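Local coordinates for protein D-alanine--D-alanine ligase (Acinetobacter baumannii ACICU, PDB 5D8D) that joins two D-alanine molecules into D-alanyl-D-alanine at the expense of ATP, supplying the dipeptide for peptidoglycan synthesis and cell wall formation, at residues V137-H143 against D170-E176; W178-R182 against M257-Q261. All coordinates share one frame; numbering follows the deposited sequence.

Contact 1: residues V137-H143 against D170-E176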
loop_
_atom_site.group_PDB
_atom_site.type_symbol
_atom_site.label_atom_id
_atom_site.label_comp_id
_atom_site.label_asym_id
_atom_site.label_seq_id
_atom_site.Cartn_x
_atom_site.Cartn_y
_atom_site.Cartn_z
ATOM N N VAL A 137 -20.453 -18.340 5.574
ATOM C CA VAL A 137 -19.387 -17.373 5.227
ATOM C C VAL A 137 -19.146 -17.374 3.715
ATOM O O VAL A 137 -19.640 -18.240 2.992
ATOM C CB VAL A 137 -18.034 -17.642 5.966
ATOM C CG1 VAL A 137 -18.239 -17.738 7.471
ATOM C CG2 VAL A 137 -17.334 -18.885 5.425
ATOM N N ILE A 138 -18.374 -16.395 3.261
ATOM C CA ILE A 138 -17.952 -16.300 1.867
ATOM C C ILE A 138 -16.430 -16.370 1.893
ATOM O O ILE A 138 -15.790 -15.672 2.691
ATOM C CB ILE A 138 -18.483 -15.018 1.159
ATOM C CG1 ILE A 138 -17.873 -14.870 -0.239
ATOM C CG2 ILE A 138 -18.215 -13.745 1.959
ATOM C CD1 ILE A 138 -18.583 -13.863 -1.121
ATOM N N ILE A 139 -15.877 -17.243 1.046
ATOM C CA ILE A 139 -14.421 -17.432 0.878
ATOM C C ILE A 139 -14.003 -16.672 -0.374
ATOM O O ILE A 139 -14.523 -16.952 -1.459
ATOM C CB ILE A 139 -14.040 -18.940 0.699
ATOM C CG1 ILE A 139 -14.548 -19.807 1.877
ATOM C CG2 ILE A 139 -12.534 -19.113 0.494
ATOM C CD1 ILE A 139 -13.960 -19.458 3.230
ATOM N N LYS A 140 -13.080 -15.721 -0.238
ATOM C CA LYS A 140 -12.626 -14.930 -1.394
ATOM C C LYS A 140 -11.109 -14.764 -1.417
ATOM O O LYS A 140 -10.490 -14.702 -0.353
ATOM C CB LYS A 140 -13.348 -13.561 -1.475
ATOM C CG LYS A 140 -13.463 -12.763 -0.182
ATOM C CD LYS A 140 -14.189 -11.433 -0.389
ATOM C CE LYS A 140 -15.695 -11.595 -0.539
ATOM N NZ LYS A 140 -16.392 -10.270 -0.514
ATOM N N PRO A 141 -10.507 -14.704 -2.634
ATOM C CA PRO A 141 -9.077 -14.411 -2.698
ATOM C C PRO A 141 -8.881 -12.980 -2.245
ATOM O O PRO A 141 -9.673 -12.101 -2.610
ATOM C CB PRO A 141 -8.732 -14.566 -4.184
ATOM C CG PRO A 141 -9.994 -14.225 -4.889
ATOM C CD PRO A 141 -11.115 -14.698 -3.983
ATOM N N VAL A 142 -7.850 -12.777 -1.434
ATOM C CA VAL A 142 -7.551 -11.482 -0.839
ATOM C C VAL A 142 -7.211 -10.396 -1.882
ATOM O O VAL A 142 -7.571 -9.229 -1.678
ATOM C CB VAL A 142 -6.397 -11.636 0.175
ATOM C CG1 VAL A 142 -5.887 -10.289 0.649
ATOM C CG2 VAL A 142 -6.853 -12.496 1.348
ATOM N N HIS A 143 -6.538 -10.767 -2.983
ATOM C CA HIS A 143 -5.890 -9.768 -3.850
ATOM C C HIS A 143 -6.518 -9.521 -5.215
ATOM O O HIS A 143 -6.193 -8.497 -5.834
ATOM C CB HIS A 143 -4.390 -10.056 -4.031
ATOM C CG HIS A 143 -3.560 -9.720 -2.836
ATOM N ND1 HIS A 143 -2.985 -10.686 -2.035
ATOM C CD2 HIS A 143 -3.208 -8.526 -2.307
ATOM C CE1 HIS A 143 -2.318 -10.096 -1.057
ATOM N NE2 HIS A 143 -2.431 -8.786 -1.203
ATOM N N ASP A 170 -4.786 -16.899 -5.588
ATOM C CA ASP A 170 -4.130 -16.308 -4.403
ATOM C C ASP A 170 -3.592 -17.345 -3.392
ATOM O O ASP A 170 -4.321 -18.229 -2.968
ATOM C CB ASP A 170 -5.148 -15.414 -3.684
ATOM C CG ASP A 170 -4.643 -14.008 -3.458
ATOM O OD1 ASP A 170 -3.589 -13.828 -2.805
ATOM O OD2 ASP A 170 -5.335 -13.079 -3.923
ATOM N N ALA A 171 -2.326 -17.219 -2.998
ATOM C CA ALA A 171 -1.797 -17.964 -1.847
ATOM C C ALA A 171 -2.563 -17.604 -0.567
ATOM O O ALA A 171 -2.848 -18.482 0.252
ATOM C CB ALA A 171 -0.313 -17.675 -1.657
ATOM N N VAL A 172 -2.899 -16.315 -0.414
ATOM C CA VAL A 172 -3.637 -15.798 0.764
ATOM C C VAL A 172 -5.152 -15.546 0.459
ATOM O O VAL A 172 -5.526 -14.927 -0.549
ATOM C CB VAL A 172 -2.893 -14.587 1.425
ATOM C CG1 VAL A 172 -2.626 -13.449 0.436
ATOM C CG2 VAL A 172 -3.635 -14.099 2.671
ATOM N N VAL A 173 -6.011 -16.065 1.342
ATOM C CA VAL A 173 -7.478 -16.158 1.141
ATOM C C VAL A 173 -8.154 -15.722 2.463
ATOM O O VAL A 173 -7.601 -15.966 3.554
ATOM C CB VAL A 173 -7.869 -17.609 0.728
ATOM C CG1 VAL A 173 -9.368 -17.837 0.742
ATOM C CG2 VAL A 173 -7.308 -17.959 -0.650
ATOM N N MET A 174 -9.306 -15.037 2.373
ATOM C CA MET A 174 -10.101 -14.650 3.580
ATOM C C MET A 174 -11.488 -15.276 3.590
ATOM O O MET A 174 -12.174 -15.283 2.571
ATOM C CB MET A 174 -10.243 -13.130 3.773
ATOM C CG MET A 174 -10.799 -12.319 2.606
ATOM S SD MET A 174 -11.805 -10.862 3.052
ATOM C CE MET A 174 -11.046 -10.263 4.563
ATOM N N ALA A 175 -11.872 -15.820 4.743
ATOM C CA ALA A 175 -13.258 -16.197 5.000
ATOM C C ALA A 175 -13.922 -15.011 5.697
ATOM O O ALA A 175 -13.513 -14.632 6.789
ATOM C CB ALA A 175 -13.337 -17.455 5.856
ATOM N N GLU A 176 -14.935 -14.430 5.057
ATOM C CA GLU A 176 -15.690 -13.302 5.600
ATOM C C GLU A 176 -17.098 -13.795 6.011
ATOM O O GLU A 176 -17.712 -14.608 5.286
ATOM C CB GLU A 176 -15.772 -12.224 4.513
ATOM C CG GLU A 176 -16.375 -10.875 4.911
ATOM C CD GLU A 176 -16.530 -9.909 3.719
ATOM O OE1 GLU A 176 -16.386 -8.687 3.922
ATOM O OE2 GLU A 176 -16.801 -10.361 2.573
#
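I139 packs across the strand pair onto V173 and A175, and here the contact is tightest. Its CG2, anti to the backbone N, meets V173 CG1 at 3.4 Å, the two side chains roughly perpendicular. The turn at chi2 (-63°) carries I139 CD1 to within 3.4 Å of A175 CB. Both carbon pairs are closer than ordinary van der Waals contact. P141 shares this face, which helix 159-169 covers through F159, A162 and A166. Antiparallel backbone bonds join I138 to E176 and K140 to M174, two per pair. Strands 137-141 and 173-177 are the inner two of a four-stranded sheet, with 151-153 beside the first and 117-120 beside the second, in the ATP-grasp region of the ligase. Both segments fall within the predicted ATP-binding region, and K140 lies near E268, a predicted magnesium ligand. K140, bent at chi3 (76°), brings NZ to E176 OE2 in a 3.1 Å salt bridge; K104 holds E176 OE1. M174 CG lies alongside K140 CG at 3.9 Å. V142 is still buried, its CG2 3.8 Å from V172 CG2.

The looser, partly exposed side begins with V172, D170 and H143. V142 N makes a long bond to V172 O (3.3 Å). D170 OD2 takes H143 N at 2.8 Å, but the bond is bent and 33° out of the carboxylate plane; OD1 offers its syn lone pair to H143 ND1 (3.3 Å), straight and in the ring plane. Together with a weak bond from NE2 to D99, this restrains the imidazole, with V142 CG1 over one face. Q92 of the second subunit packs against H143.

Contact 2: residues W178-R182 against M257-Q261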
loop_
_atom_site.group_PDB
_atom_site.type_symbol
_atom_site.label_atom_id
_atom_site.label_comp_id
_atom_site.label_asym_id
_atom_site.label_seq_id
_atom_site.Cartn_x
_atom_site.Cartn_y
_atom_site.Cartn_z
ATOM N N TRP A 178 -20.903 -14.112 6.168
ATOM C CA TRP A 178 -21.948 -13.801 5.172
ATOM C C TRP A 178 -22.949 -12.859 5.812
ATOM O O TRP A 178 -23.293 -13.035 6.962
ATOM C CB TRP A 178 -22.681 -15.059 4.678
ATOM C CG TRP A 178 -23.696 -14.800 3.581
ATOM C CD1 TRP A 178 -25.045 -14.633 3.732
ATOM C CD2 TRP A 178 -23.436 -14.675 2.171
ATOM N NE1 TRP A 178 -25.642 -14.421 2.509
ATOM C CE2 TRP A 178 -24.678 -14.440 1.534
ATOM C CE3 TRP A 178 -22.276 -14.739 1.385
ATOM C CZ2 TRP A 178 -24.787 -14.266 0.138
ATOM C CZ3 TRP A 178 -22.387 -14.570 -0.004
ATOM C CH2 TRP A 178 -23.635 -14.340 -0.609
ATOM N N ILE A 179 -23.385 -11.843 5.086
ATOM C CA ILE A 179 -24.516 -11.051 5.530
ATOM C C ILE A 179 -25.585 -11.102 4.438
ATOM O O ILE A 179 -25.287 -10.994 3.241
ATOM C CB ILE A 179 -24.112 -9.627 5.989
ATOM C CG1 ILE A 179 -23.699 -8.758 4.799
ATOM C CG2 ILE A 179 -23.067 -9.717 7.123
ATOM C CD1 ILE A 179 -22.619 -7.732 5.089
ATOM N N THR A 180 -26.821 -11.345 4.864
ATOM C CA THR A 180 -27.929 -11.487 3.941
ATOM C C THR A 180 -28.435 -10.095 3.626
ATOM O O THR A 180 -28.747 -9.297 4.552
ATOM C CB THR A 180 -29.097 -12.290 4.535
ATOM O OG1 THR A 180 -29.546 -11.631 5.728
ATOM C CG2 THR A 180 -28.678 -13.744 4.833
ATOM N N GLY A 181 -28.523 -9.832 2.321
ATOM C CA GLY A 181 -29.103 -8.604 1.830
ATOM C C GLY A 181 -28.854 -8.355 0.360
ATOM O O GLY A 181 -28.729 -9.274 -0.437
ATOM N N ARG A 182 -28.773 -7.079 0.024
ATOM C CA ARG A 182 -28.604 -6.615 -1.340
ATOM C C ARG A 182 -27.278 -5.853 -1.450
ATOM O O ARG A 182 -26.865 -5.179 -0.500
ATOM C CB ARG A 182 -29.771 -5.693 -1.660
ATOM C CG ARG A 182 -31.132 -6.377 -1.538
ATOM C CD ARG A 182 -32.246 -5.432 -1.918
ATOM N NE ARG A 182 -32.326 -4.254 -1.060
ATOM C CZ ARG A 182 -33.095 -3.188 -1.314
ATOM N NH1 ARG A 182 -33.858 -3.140 -2.401
ATOM N NH2 ARG A 182 -33.123 -2.154 -0.475
ATOM N N MET A 257 -22.994 -3.629 1.132
ATOM C CA MET A 257 -24.173 -4.450 1.407
ATOM C C MET A 257 -25.179 -3.643 2.253
ATOM O O MET A 257 -24.770 -2.881 3.126
ATOM C CB MET A 257 -23.723 -5.665 2.211
ATOM C CG MET A 257 -24.384 -6.964 1.830
ATOM S SD MET A 257 -23.825 -7.565 0.233
ATOM C CE MET A 257 -23.897 -9.355 0.468
ATOM N N GLN A 258 -26.481 -3.786 2.001
ATOM C CA GLN A 258 -27.484 -3.482 3.052
ATOM C C GLN A 258 -28.087 -4.769 3.594
ATOM O O GLN A 258 -28.490 -5.598 2.822
ATOM C CB GLN A 258 -28.601 -2.566 2.570
ATOM C CG GLN A 258 -29.419 -1.944 3.731
ATOM C CD GLN A 258 -30.670 -1.172 3.301
ATOM O OE1 GLN A 258 -31.062 -0.130 3.905
ATOM N NE2 GLN A 258 -31.321 -1.682 2.268
ATOM N N ASP A 259 -28.141 -4.942 4.914
ATOM C CA ASP A 259 -28.679 -6.196 5.502
ATOM C C ASP A 259 -30.178 -6.095 5.686
ATOM O O ASP A 259 -30.768 -5.000 5.573
ATOM C CB ASP A 259 -27.974 -6.645 6.826
ATOM C CG ASP A 259 -28.112 -5.641 7.995
ATOM O OD1 ASP A 259 -29.008 -4.767 8.009
ATOM O OD2 ASP A 259 -27.279 -5.723 8.927
ATOM N N GLU A 260 -30.798 -7.225 6.000
ATOM C CA GLU A 260 -32.258 -7.252 6.163
ATOM C C GLU A 260 -32.775 -6.445 7.366
ATOM O O GLU A 260 -33.958 -6.197 7.454
ATOM C CB GLU A 260 -32.789 -8.699 6.125
ATOM C CG GLU A 260 -32.704 -9.262 4.700
ATOM C CD GLU A 260 -33.019 -10.734 4.557
ATOM O OE1 GLU A 260 -32.911 -11.479 5.547
ATOM O OE2 GLU A 260 -33.332 -11.155 3.422
ATOM N N GLN A 261 -31.891 -5.994 8.251
ATOM C CA GLN A 261 -32.269 -5.063 9.322
ATOM C C GLN A 261 -31.940 -3.595 8.995
ATOM O O GLN A 261 -32.131 -2.730 9.849
ATOM C CB GLN A 261 -31.611 -5.477 10.657
ATOM C CG GLN A 261 -32.085 -6.809 11.236
ATOM C CD GLN A 261 -31.616 -8.020 10.411
ATOM O OE1 GLN A 261 -30.409 -8.189 10.160
ATOM N NE2 GLN A 261 -32.568 -8.861 9.973
#
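The M257 and I179 side chains run antiparallel alongside one another, M257 CG lying 3.5 Å from I179 CG1. The methionine chain, bent at chi2 (71°), sends CE back to I179 O at 3.5 Å. Next, Q258 forms the antiparallel hydrogen-bonded pair with R182: Q258 N donates to R182 O (2.9 Å), and R182 N returns a bond to Q258 O (3.2 Å). Their side chains run alongside in the same direction, guanidinium and amide planes only 15° apart; R182 NH2 hydrogen-bonds to G226 O. D259 faces G181 as a non-hydrogen-bonded pair. The G181 CA-H points at Q258 O, 3.2 Å from CA, an approach permitted by the lack of a side chain on this side. The D259 carboxylate is held by N263 and W265. At E260 the strand has ended and the grip slackens: E260 N bonds weakly to T180 O (3.3 Å), and T180 OG1 weakly to E260 OE1, both residues being exposed. The contact thus joins the start of strand 181-189 to the end of 252-259, the inner pair of the four-stranded ATP-grasp sheet whose strands 252-259 and 264-270 carry the predicted magnesium ligands D255 and E268; 264-270 packs W265 and L267 against M257, and 192-198 flanks 181-189.

How the contacts relate
Contact 1 closes along the chain before contact 2 opens, and their centres lie 19 Å apart. Each joins the inner two strands of a different four-stranded antiparallel sheet, both within the ATP-grasp region. Strand 173-177 leads through W178-T180 directly into strand 181-189, making this short connection the covalent passage between the sheets. The contacts also touch there: W178 CE3 packs 3.8 Å from I138 CB. The predicted magnesium ligands D255 and E268 sit on the second sheet, the K140 side chain about 5 Å from that of E268. This is consistent with ATP binding between the sheets, as in ATP-grasp enzymes. A flexible central domain is suggested for this apo enzyme; so short a connection could permit it.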